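Leucyl-trna synthetase (Plasmodium falciparum, PDB 5FOC) probably charges tRNA(Leu) with leucine at the expense of ATP and, through its editing domain, the part in this chain, probably deacylates wrongly charged tRNA. Local coordinates at residues T93-G101 with D211-K219. The protein carries 2 engineered substitutions. Numbering follows the deposited sequence.
Sequences TFFTDFEKG and DVFILNKIK
T96 docks against I214 on the flank of the editing domain's mixed sheet, where the loop leading to helix 103-109 runs past the chain entering edge strand 216-219. The T96 backbone N donates to I214 O (2.9 Å), lying in the plane of that carbonyl. In return, I214 N donates to T96 OG1, also at 2.9 Å and nearly straight at 170°. This reciprocal pair, one bond backbone to backbone and one through a side chain, grips I214 at both its N-H and its C=O. The T96 rotamer sets up the second of these: OG1 stands anti to the carbonyl carbon, chi1 -59°, while CG2 turns over to F213. T96 CB meets the F213 ring at its edge, 3.9 Å from CD1, and the two side chains cross at about a right angle; L215 CD2 lies over one face of that ring. Two waters extend the join: one donates to both T96 O and I214 O, the other links T96 OG1 to V212 O. F213 also packs on helix 172-178.

Further along, K217 extends to the loop residues T93 and F94. With CG anti to the backbone N (chi1 176°), its chain runs out extended until a bend at chi3, and NZ comes over the face of the F94 ring, 4.6 Å from the centroid. The K217 carbonyl oxygen meets the same ring at its edge, 3.7 Å from CD1. Y146 offers the ammonium a second cation-pi partner, and a weak 3.3 Å hydrogen bond runs from K217 NZ to T93 O.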
loop_
_atom_site.group_PDB
_atom_site.type_symbol
_atom_site.label_atom_id
_atom_site.label_comp_id
_atom_site.label_asym_id
_atom_site.label_seq_id
_atom_site.Cartn_x
_atom_site.Cartn_y
_atom_site.Cartn_z
ATOM N N THR A 93 10.539 -21.408 -3.859
ATOM C CA THR A 93 9.253 -20.694 -3.633
ATOM C C THR A 93 9.371 -19.198 -3.264
ATOM O O THR A 93 8.347 -18.499 -3.151
ATOM C CB THR A 93 8.361 -21.382 -2.545
ATOM O OG1 THR A 93 9.071 -21.448 -1.300
ATOM C CG2 THR A 93 7.937 -22.786 -2.958
ATOM N N PHE A 94 10.598 -18.716 -3.084
ATOM C CA PHE A 94 10.859 -17.302 -2.769
ATOM C C PHE A 94 11.100 -16.377 -3.980
ATOM O O PHE A 94 10.864 -15.162 -3.886
ATOM C CB PHE A 94 12.029 -17.203 -1.807
ATOM C CG PHE A 94 11.710 -17.687 -0.433
ATOM C CD1 PHE A 94 11.105 -16.848 0.490
ATOM C CD2 PHE A 94 11.994 -19.000 -0.065
ATOM C CE1 PHE A 94 10.819 -17.301 1.761
ATOM C CE2 PHE A 94 11.710 -19.468 1.211
ATOM C CZ PHE A 94 11.116 -18.615 2.122
ATOM N N PHE A 95 11.594 -16.934 -5.082
ATOM C CA PHE A 95 11.830 -16.183 -6.331
ATOM C C PHE A 95 11.899 -17.137 -7.513
ATOM O O PHE A 95 12.255 -18.309 -7.366
ATOM C CB PHE A 95 13.081 -15.263 -6.235
ATOM C CG PHE A 95 14.405 -15.981 -6.003
ATOM C CD1 PHE A 95 15.131 -16.473 -7.067
ATOM C CD2 PHE A 95 14.960 -16.057 -4.736
ATOM C CE1 PHE A 95 16.340 -17.122 -6.880
ATOM C CE2 PHE A 95 16.202 -16.689 -4.526
ATOM C CZ PHE A 95 16.891 -17.220 -5.595
ATOM N N THR A 96 11.509 -16.648 -8.674
ATOM C CA THR A 96 11.599 -17.441 -9.890
ATOM C C THR A 96 13.088 -17.777 -10.157
ATOM O O THR A 96 13.958 -16.887 -10.185
ATOM C CB THR A 96 10.984 -16.685 -11.060
ATOM O OG1 THR A 96 9.590 -16.379 -10.788
ATOM C CG2 THR A 96 11.151 -17.464 -12.379
ATOM N N ASP A 97 13.382 -19.072 -10.295
ATOM C CA ASP A 97 14.738 -19.521 -10.560
ATOM C C ASP A 97 15.263 -18.992 -11.894
ATOM O O ASP A 97 14.524 -18.856 -12.872
ATOM C CB ASP A 97 14.821 -21.045 -10.556
ATOM C CG ASP A 97 14.572 -21.627 -9.192
ATOM O OD1 ASP A 97 13.395 -21.778 -8.814
ATOM O OD2 ASP A 97 15.563 -21.901 -8.485
ATOM N N PHE A 98 16.551 -18.699 -11.908
ATOM C CA PHE A 98 17.245 -18.290 -13.116
ATOM C C PHE A 98 17.794 -19.521 -13.810
ATOM O O PHE A 98 18.442 -20.355 -13.190
ATOM C CB PHE A 98 18.367 -17.291 -12.795
ATOM C CG PHE A 98 17.860 -15.996 -12.268
ATOM C CD1 PHE A 98 17.494 -14.982 -13.130
ATOM C CD2 PHE A 98 17.691 -15.810 -10.903
ATOM C CE1 PHE A 98 17.007 -13.772 -12.633
ATOM C CE2 PHE A 98 17.200 -14.613 -10.400
ATOM C CZ PHE A 98 16.851 -13.592 -11.265
ATOM N N GLU A 99 17.500 -19.615 -15.103
ATOM C CA GLU A 99 17.905 -20.713 -15.963
ATOM C C GLU A 99 19.373 -20.568 -16.382
ATOM O O GLU A 99 20.022 -19.497 -16.165
ATOM C CB GLU A 99 17.006 -20.754 -17.205
ATOM C CG GLU A 99 15.502 -20.842 -16.932
ATOM C CD GLU A 99 15.037 -22.226 -16.526
ATOM O OE1 GLU A 99 15.622 -23.229 -16.992
ATOM O OE2 GLU A 99 14.061 -22.313 -15.750
ATOM N N LYS A 100 19.909 -21.631 -16.983
ATOM C CA LYS A 100 21.371 -21.781 -17.126
ATOM C C LYS A 100 22.094 -20.562 -17.732
ATOM O O LYS A 100 23.130 -20.117 -17.206
ATOM C CB LYS A 100 21.724 -23.054 -17.916
ATOM C CG LYS A 100 23.068 -23.661 -17.531
ATOM C CD LYS A 100 24.219 -23.168 -18.394
ATOM C CE LYS A 100 25.513 -23.880 -18.019
ATOM N NZ LYS A 100 26.551 -23.740 -19.076
ATOM N N GLY A 101 21.527 -20.021 -18.812
ATOM C CA GLY A 101 22.089 -18.863 -19.507
ATOM C C GLY A 101 21.502 -17.508 -19.140
ATOM O O GLY A 101 21.600 -16.558 -19.930
ATOM N N ASP A 211 4.290 -18.932 -13.514
ATOM C CA ASP A 211 3.708 -18.067 -14.563
ATOM C C ASP A 211 3.679 -16.533 -14.393
ATOM O O ASP A 211 3.368 -15.831 -15.354
ATOM C CB ASP A 211 2.285 -18.477 -14.798
ATOM C CG ASP A 211 2.176 -19.858 -15.385
ATOM O OD1 ASP A 211 3.156 -20.323 -16.030
ATOM O OD2 ASP A 211 1.105 -20.464 -15.191
ATOM N N VAL A 212 3.891 -16.034 -13.177
ATOM C CA VAL A 212 4.224 -14.628 -12.943
ATOM C C VAL A 212 5.732 -14.638 -12.593
ATOM O O VAL A 212 6.227 -15.550 -11.909
ATOM C CB VAL A 212 3.355 -14.048 -11.795
ATOM C CG1 VAL A 212 3.815 -12.677 -11.368
ATOM C CG2 VAL A 212 1.898 -13.960 -12.206
ATOM N N PHE A 213 6.464 -13.642 -13.074
ATOM C CA PHE A 213 7.901 -13.504 -12.743
ATOM C C PHE A 213 8.060 -12.917 -11.356
ATOM O O PHE A 213 7.688 -11.768 -11.162
ATOM C CB PHE A 213 8.543 -12.615 -13.803
ATOM C CG PHE A 213 10.035 -12.442 -13.703
ATOM C CD1 PHE A 213 10.896 -13.335 -13.049
ATOM C CD2 PHE A 213 10.582 -11.362 -14.343
ATOM C CE1 PHE A 213 12.269 -13.083 -12.972
ATOM C CE2 PHE A 213 11.964 -11.113 -14.285
ATOM C CZ PHE A 213 12.791 -11.985 -13.621
ATOM N N ILE A 214 8.564 -13.705 -10.398
ATOM C CA ILE A 214 8.665 -13.243 -9.011
ATOM C C ILE A 214 10.133 -12.930 -8.695
ATOM O O ILE A 214 10.970 -13.814 -8.729
ATOM C CB ILE A 214 8.132 -14.250 -7.982
ATOM C CG1 ILE A 214 6.635 -14.616 -8.287
ATOM C CG2 ILE A 214 8.229 -13.717 -6.557
ATOM C CD1 ILE A 214 5.723 -13.405 -8.388
ATOM N N LEU A 215 10.393 -11.685 -8.328
ATOM C CA LEU A 215 11.722 -11.307 -7.928
ATOM C C LEU A 215 12.077 -11.679 -6.507
ATOM O O LEU A 215 13.246 -11.867 -6.196
ATOM C CB LEU A 215 11.835 -9.805 -8.053
ATOM C CG LEU A 215 11.534 -9.169 -9.409
ATOM C CD1 LEU A 215 11.785 -7.664 -9.375
ATOM C CD2 LEU A 215 12.276 -9.805 -10.556
ATOM N N ASN A 216 11.091 -11.675 -5.627
ATOM C CA ASN A 216 11.254 -12.008 -4.239
ATOM C C ASN A 216 9.889 -12.153 -3.575
ATOM O O ASN A 216 8.865 -11.688 -4.098
ATOM C CB ASN A 216 12.107 -10.908 -3.512
ATOM C CG ASN A 216 13.112 -11.486 -2.574
ATOM O OD1 ASN A 216 12.949 -12.569 -2.042
ATOM N ND2 ASN A 216 14.237 -10.723 -2.375
ATOM N N LYS A 217 9.927 -12.762 -2.395
ATOM C CA LYS A 217 8.767 -12.947 -1.535
ATOM C C LYS A 217 9.256 -12.644 -0.119
ATOM O O LYS A 217 10.168 -13.309 0.377
ATOM C CB LYS A 217 8.235 -14.380 -1.674
ATOM C CG LYS A 217 7.111 -14.678 -0.750
ATOM C CD LYS A 217 6.648 -16.113 -0.896
ATOM C CE LYS A 217 7.454 -17.049 -0.028
ATOM N NZ LYS A 217 6.897 -18.428 -0.183
ATOM N N ILE A 218 8.685 -11.607 0.496
ATOM C CA ILE A 218 9.209 -11.046 1.737
ATOM C C ILE A 218 8.087 -10.843 2.772
ATOM O O ILE A 218 7.035 -10.247 2.457
ATOM C CB ILE A 218 10.030 -9.736 1.454
ATOM C CG1 ILE A 218 11.145 -10.012 0.446
ATOM C CG2 ILE A 218 10.541 -9.151 2.736
ATOM C CD1 ILE A 218 11.907 -8.774 -0.015
ATOM N N LYS A 219 8.308 -11.311 4.001
ATOM C CA LYS A 219 7.307 -11.102 5.071
ATOM C C LYS A 219 7.173 -9.616 5.352
ATOM O O LYS A 219 8.175 -8.865 5.334
ATOM C CB LYS A 219 7.613 -11.870 6.357
ATOM C CG LYS A 219 6.711 -13.088 6.589
ATOM C CD LYS A 219 7.000 -13.778 7.921
ATOM C CE LYS A 219 6.511 -12.979 9.123
ATOM N NZ LYS A 219 7.295 -13.323 10.342
HETATM O O HOH W 1 13.606 -13.939 -9.727
HETATM O O HOH W 2 7.738 -18.155 -11.232
#